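Local coordinates for protein techylectin-5A (Tachypleus tridentatus, PDB 1JC9) that agglutinates erythrocytes and bacteria as a calcium-containing innate immune lectin of the horseshoe crab that recognises acetyl groups on cell surfaces, at residues Phe123-Gly126 / Asn127-Phe131; Ile162-Glu165 / Asp166-Tyr169. All coordinates share one frame; numbering follows the deposited sequence.

Interaction 1 (Phe123-Gly126 / Asn127-Phe131)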
loop_
_atom_site.group_PDB
_atom_site.type_symbol
_atom_site.label_atom_id
_atom_site.label_comp_id
_atom_site.label_asym_id
_atom_site.label_seq_id
_atom_site.Cartn_x
_atom_site.Cartn_y
_atom_site.Cartn_z
ATOM N N PHE A 123 -8.183 1.154 4.462
ATOM C CA PHE A 123 -8.352 2.050 3.321
ATOM C C PHE A 123 -7.221 1.955 2.301
ATOM O O PHE A 123 -6.221 1.274 2.517
ATOM C CB PHE A 123 -8.393 3.497 3.812
ATOM C CG PHE A 123 -7.046 4.012 4.261
ATOM C CD1 PHE A 123 -6.469 3.556 5.446
ATOM C CD2 PHE A 123 -6.323 4.896 3.460
ATOM C CE1 PHE A 123 -5.189 3.968 5.826
ATOM C CE2 PHE A 123 -5.040 5.316 3.829
ATOM C CZ PHE A 123 -4.471 4.851 5.012
ATOM N N TRP A 124 -7.416 2.662 1.190
ATOM C CA TRP A 124 -6.443 2.783 0.111
ATOM C C TRP A 124 -6.480 4.281 -0.157
ATOM O O TRP A 124 -7.528 4.820 -0.506
ATOM C CB TRP A 124 -6.879 2.020 -1.142
ATOM C CG TRP A 124 -5.920 2.216 -2.293
ATOM C CD1 TRP A 124 -6.104 3.010 -3.392
ATOM C CD2 TRP A 124 -4.623 1.621 -2.441
ATOM N NE1 TRP A 124 -4.999 2.942 -4.217
ATOM C CE2 TRP A 124 -4.077 2.097 -3.655
ATOM C CE3 TRP A 124 -3.868 0.731 -1.664
ATOM C CZ2 TRP A 124 -2.814 1.710 -4.112
ATOM C CZ3 TRP A 124 -2.609 0.347 -2.121
ATOM C CH2 TRP A 124 -2.098 0.838 -3.335
ATOM N N LEU A 125 -5.348 4.955 0.019
ATOM C CA LEU A 125 -5.297 6.403 -0.151
ATOM C C LEU A 125 -5.752 6.937 -1.506
ATOM O O LEU A 125 -6.377 7.991 -1.571
ATOM C CB LEU A 125 -3.882 6.915 0.154
ATOM C CG LEU A 125 -3.740 8.431 0.306
ATOM C CD1 LEU A 125 -4.550 8.903 1.515
ATOM C CD2 LEU A 125 -2.273 8.797 0.478
ATOM N N GLY A 126 -5.439 6.225 -2.584
ATOM C CA GLY A 126 -5.818 6.691 -3.914
ATOM C C GLY A 126 -4.572 6.845 -4.765
ATOM O O GLY A 126 -3.608 7.480 -4.339
ATOM N N ASN A 127 -4.577 6.278 -5.967
ATOM C CA ASN A 127 -3.398 6.349 -6.820
ATOM C C ASN A 127 -2.980 7.758 -7.237
ATOM O O ASN A 127 -1.782 8.045 -7.309
ATOM C CB ASN A 127 -3.574 5.444 -8.046
ATOM C CG ASN A 127 -3.668 3.970 -7.669
ATOM O OD1 ASN A 127 -3.167 3.553 -6.621
ATOM N ND2 ASN A 127 -4.293 3.173 -8.527
ATOM N N ASP A 128 -3.936 8.645 -7.503
ATOM C CA ASP A 128 -3.562 10.009 -7.879
ATOM C C ASP A 128 -2.864 10.679 -6.698
ATOM O O ASP A 128 -1.941 11.469 -6.879
ATOM C CB ASP A 128 -4.784 10.846 -8.283
ATOM C CG ASP A 128 -5.311 10.491 -9.662
ATOM O OD1 ASP A 128 -4.547 9.936 -10.483
ATOM O OD2 ASP A 128 -6.492 10.785 -9.933
ATOM N N ARG A 129 -3.303 10.357 -5.486
ATOM C CA ARG A 129 -2.691 10.936 -4.293
ATOM C C ARG A 129 -1.329 10.317 -4.025
ATOM O O ARG A 129 -0.399 11.002 -3.606
ATOM C CB ARG A 129 -3.599 10.741 -3.081
ATOM C CG ARG A 129 -4.809 11.649 -3.068
ATOM C CD ARG A 129 -5.822 11.103 -2.097
ATOM N NE ARG A 129 -6.992 11.960 -1.931
ATOM C CZ ARG A 129 -8.074 11.591 -1.251
ATOM N NH1 ARG A 129 -8.127 10.386 -0.685
ATOM N NH2 ARG A 129 -9.098 12.416 -1.132
ATOM N N ILE A 130 -1.209 9.017 -4.269
ATOM C CA ILE A 130 0.058 8.332 -4.058
ATOM C C ILE A 130 1.073 8.843 -5.081
ATOM O O ILE A 130 2.256 9.022 -4.768
ATOM C CB ILE A 130 -0.120 6.800 -4.170
ATOM C CG1 ILE A 130 -1.021 6.315 -3.028
ATOM C CG2 ILE A 130 1.236 6.104 -4.130
ATOM C CD1 ILE A 130 -1.389 4.841 -3.086
ATOM N N PHE A 131 0.614 9.080 -6.306
ATOM C CA PHE A 131 1.486 9.621 -7.347
ATOM C C PHE A 131 1.986 10.999 -6.893
ATOM O O PHE A 131 3.181 11.291 -6.952
ATOM C CB PHE A 131 0.718 9.779 -8.666
ATOM C CG PHE A 131 1.352 10.753 -9.624
ATOM C CD1 PHE A 131 2.473 10.394 -10.369
ATOM C CD2 PHE A 131 0.848 12.046 -9.747
ATOM C CE1 PHE A 131 3.086 11.306 -11.223
ATOM C CE2 PHE A 131 1.450 12.971 -10.596
ATOM C CZ PHE A 131 2.575 12.603 -11.338
#
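W124 carries its indole anti to its own backbone nitrogen (chi1 176°), while N127 turns CG anti to its carbonyl carbon (chi1 -65°), and these two settings bring the indole N-H and the amide oxygen together across the turn where strand 123-124 of the fibrinogen C-terminal domain passes into helix 127-136. The amide plane stands almost perpendicular to the ring, 89° apart, with OD1 of N127 at the indole edge. W124 NE1 donates a weak, bent hydrogen bond of 3.1 Å to N127 OD1. The same ring meets I130, whose CD1 comes to 3.6 Å from W124 CZ2, near the rim of the six-membered ring, with the two side chains crossing at about a right angle. The indole is thus met by a polar group at its edge and by a methyl group coming in obliquely, above the plane and displaced toward the rim of its benzo part. Y112 adds an edge-to-face partner to W124 from outside.

G126 is the N-cap residue. Its backbone has a positive phi at which a CB would be jammed against the carbonyl oxygen of L125, and its own carbonyl starts the helical bonding, since I130 N reaches G126 O at 2.8 Å. I130 CG1 also packs against that oxygen, at 3.1 Å from G126 O.

R129 reaches back, with an extended chain, to the residue preceding the cap. CB of R129 rests 4.1 Å from L125 CG, and the guanidinium arrives at the L125 carbonyl. There R129 NH1 donates to L125 O over 3.1 Å, in the carbonyl plane, with the oxygen tilted slightly from the guanidinium plane.

Interaction 2 (Ile162-Glu165 / Asp166-Tyr169)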
loop_
_atom_site.group_PDB
_atom_site.type_symbol
_atom_site.label_atom_id
_atom_site.label_comp_id
_atom_site.label_asym_id
_atom_site.label_seq_id
_atom_site.Cartn_x
_atom_site.Cartn_y
_atom_site.Cartn_z
ATOM N N ILE A 162 5.335 5.857 -8.170
ATOM C CA ILE A 162 4.558 5.333 -9.284
ATOM C C ILE A 162 4.376 6.490 -10.263
ATOM O O ILE A 162 4.511 7.655 -9.882
ATOM C CB ILE A 162 3.166 4.772 -8.839
ATOM C CG1 ILE A 162 2.278 5.883 -8.275
ATOM C CG2 ILE A 162 3.355 3.656 -7.797
ATOM C CD1 ILE A 162 2.802 6.489 -7.001
ATOM N N GLU A 163 4.101 6.171 -11.523
ATOM C CA GLU A 163 3.895 7.195 -12.538
ATOM C C GLU A 163 2.420 7.577 -12.506
ATOM O O GLU A 163 1.655 6.974 -11.749
ATOM C CB GLU A 163 4.323 6.653 -13.906
ATOM C CG GLU A 163 5.830 6.372 -13.956
ATOM C CD GLU A 163 6.310 5.801 -15.278
ATOM O OE1 GLU A 163 5.914 6.324 -16.339
ATOM O OE2 GLU A 163 7.102 4.834 -15.254
ATOM N N ASN A 164 2.011 8.568 -13.298
ATOM C CA ASN A 164 0.614 8.988 -13.271
ATOM C C ASN A 164 -0.326 8.041 -14.006
ATOM O O ASN A 164 0.099 7.016 -14.537
ATOM C CB ASN A 164 0.450 10.423 -13.801
ATOM C CG ASN A 164 0.794 10.560 -15.271
ATOM O OD1 ASN A 164 0.573 9.649 -16.070
ATOM N ND2 ASN A 164 1.314 11.720 -15.638
ATOM N N GLU A 165 -1.607 8.390 -14.030
ATOM C CA GLU A 165 -2.616 7.552 -14.662
ATOM C C GLU A 165 -2.377 7.226 -16.130
ATOM O O GLU A 165 -2.667 6.109 -16.563
ATOM C CB GLU A 165 -4.013 8.166 -14.489
ATOM C CG GLU A 165 -5.122 7.262 -15.036
ATOM C CD GLU A 165 -6.518 7.744 -14.687
ATOM O OE1 GLU A 165 -6.678 8.937 -14.357
ATOM O OE2 GLU A 165 -7.459 6.924 -14.758
ATOM N N ASP A 166 -1.854 8.182 -16.896
ATOM C CA ASP A 166 -1.593 7.943 -18.314
ATOM C C ASP A 166 -0.635 6.778 -18.484
ATOM O O ASP A 166 -0.709 6.031 -19.458
ATOM C CB ASP A 166 -0.994 9.184 -18.981
ATOM C CG ASP A 166 -1.974 10.329 -19.055
ATOM O OD1 ASP A 166 -3.152 10.071 -19.379
ATOM O OD2 ASP A 166 -1.568 11.484 -18.800
ATOM N N TYR A 167 0.269 6.631 -17.525
ATOM C CA TYR A 167 1.242 5.554 -17.564
ATOM C C TYR A 167 0.795 4.385 -16.709
ATOM O O TYR A 167 1.605 3.555 -16.302
ATOM C CB TYR A 167 2.601 6.073 -17.104
ATOM C CG TYR A 167 3.201 7.019 -18.109
ATOM C CD1 TYR A 167 3.834 6.535 -19.253
ATOM C CD2 TYR A 167 3.061 8.402 -17.965
ATOM C CE1 TYR A 167 4.310 7.403 -20.235
ATOM C CE2 TYR A 167 3.532 9.278 -18.944
ATOM C CZ TYR A 167 4.154 8.767 -20.075
ATOM O OH TYR A 167 4.608 9.619 -21.054
ATOM N N LEU A 168 -0.506 4.340 -16.436
ATOM C CA LEU A 168 -1.113 3.269 -15.652
ATOM C C LEU A 168 -0.488 3.037 -14.269
ATOM O O LEU A 168 -0.366 1.898 -13.820
ATOM C CB LEU A 168 -1.082 1.971 -16.467
ATOM C CG LEU A 168 -1.648 2.077 -17.890
ATOM C CD1 LEU A 168 -1.483 0.749 -18.604
ATOM C CD2 LEU A 168 -3.117 2.476 -17.841
ATOM N N TYR A 169 -0.100 4.122 -13.602
ATOM C CA TYR A 169 0.491 4.055 -12.265
ATOM C C TYR A 169 1.604 3.009 -12.149
ATOM O O TYR A 169 1.690 2.278 -11.159
ATOM C CB TYR A 169 -0.606 3.763 -11.238
ATOM C CG TYR A 169 -1.756 4.753 -11.281
ATOM C CD1 TYR A 169 -1.540 6.117 -11.065
ATOM C CD2 TYR A 169 -3.062 4.322 -11.518
ATOM C CE1 TYR A 169 -2.601 7.028 -11.079
ATOM C CE2 TYR A 169 -4.127 5.221 -11.534
ATOM C CZ TYR A 169 -3.891 6.570 -11.312
ATOM O OH TYR A 169 -4.947 7.455 -11.307
HETATM O O HOH W 1 0.645 12.669 -18.311
#
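The carbonyl oxygen of N164 is gripped by two backbone N-H groups: Y169 N at 3.0 Å from N164 O in a nearly straight bond (161° at the hydrogen), and Y167 N, also 3.0 Å from N164 O, in a weak, bent one. The donor from Y169 comes in well above the carbonyl plane. One residue on, L168 N binds E165 O at 2.8 Å, again from above the carbonyl plane.

N164 adds its side chain to the same turn. With chi1 at 66°, which tucks CG in between the two backbone arms, its amide folds back over the following peptides, and N164 OD1 accepts a weak 3.4 Å bond from Y167 N. The other end of the amide is tied to D166 through a water, which accepts from N164 ND2 at 2.9 Å and donates to D166 OD2 at 2.6 Å.

The Y169 side chain runs alongside E165, pointing the same way. CA of E165 sits over one face of the ring in a CH-pi contact, 3.9 Å from the centroid of Y169, while the side chain runs on toward the hydroxyl. Their polar ends have outside partners: K113 and W109 hold the E165 carboxylate, and D128 OD1 is hydrogen-bonded to Y169 OH. E163 O receives the CA-H of Y169, with CA 3.2 Å away. E163 OE1 approaches the Y167 ring obliquely, nearest to CG, its OE2 being bonded to H172.

L168 and Y169 both adopt left-handed helical backbone angles. With its 6→1 bond (Y169 to N164) enclosing a 5→2 bond (L168 to E165), this short 3-10 turn between strands 152-162 and 171-172 closes as a Schellman motif.

How the interactions relate
Interactions 1 and 2, with centres 12 Å apart, follow each other along the chain and meet where the start of helix 127-136 faces the 162-169 loop. A probable hydrogen bond of 2.6 Å joins D128 OD1 to Y169 OH, and N127 ND2 packs 3.4 Å from Y169 CD2. On the apolar side, I130 CG2 lies 3.3 Å from I162 CD1, which also touches F131 CA. K113 makes salt bridges to D128 and E165, linking both turns to helix 109-114. Interaction 1 is buried away from the annotated sites. Interaction 2 lies nearer the metal: the side chain of L168 is about 9 Å from that of the calcium ligand D198 and about 11 Å from the bound calcium.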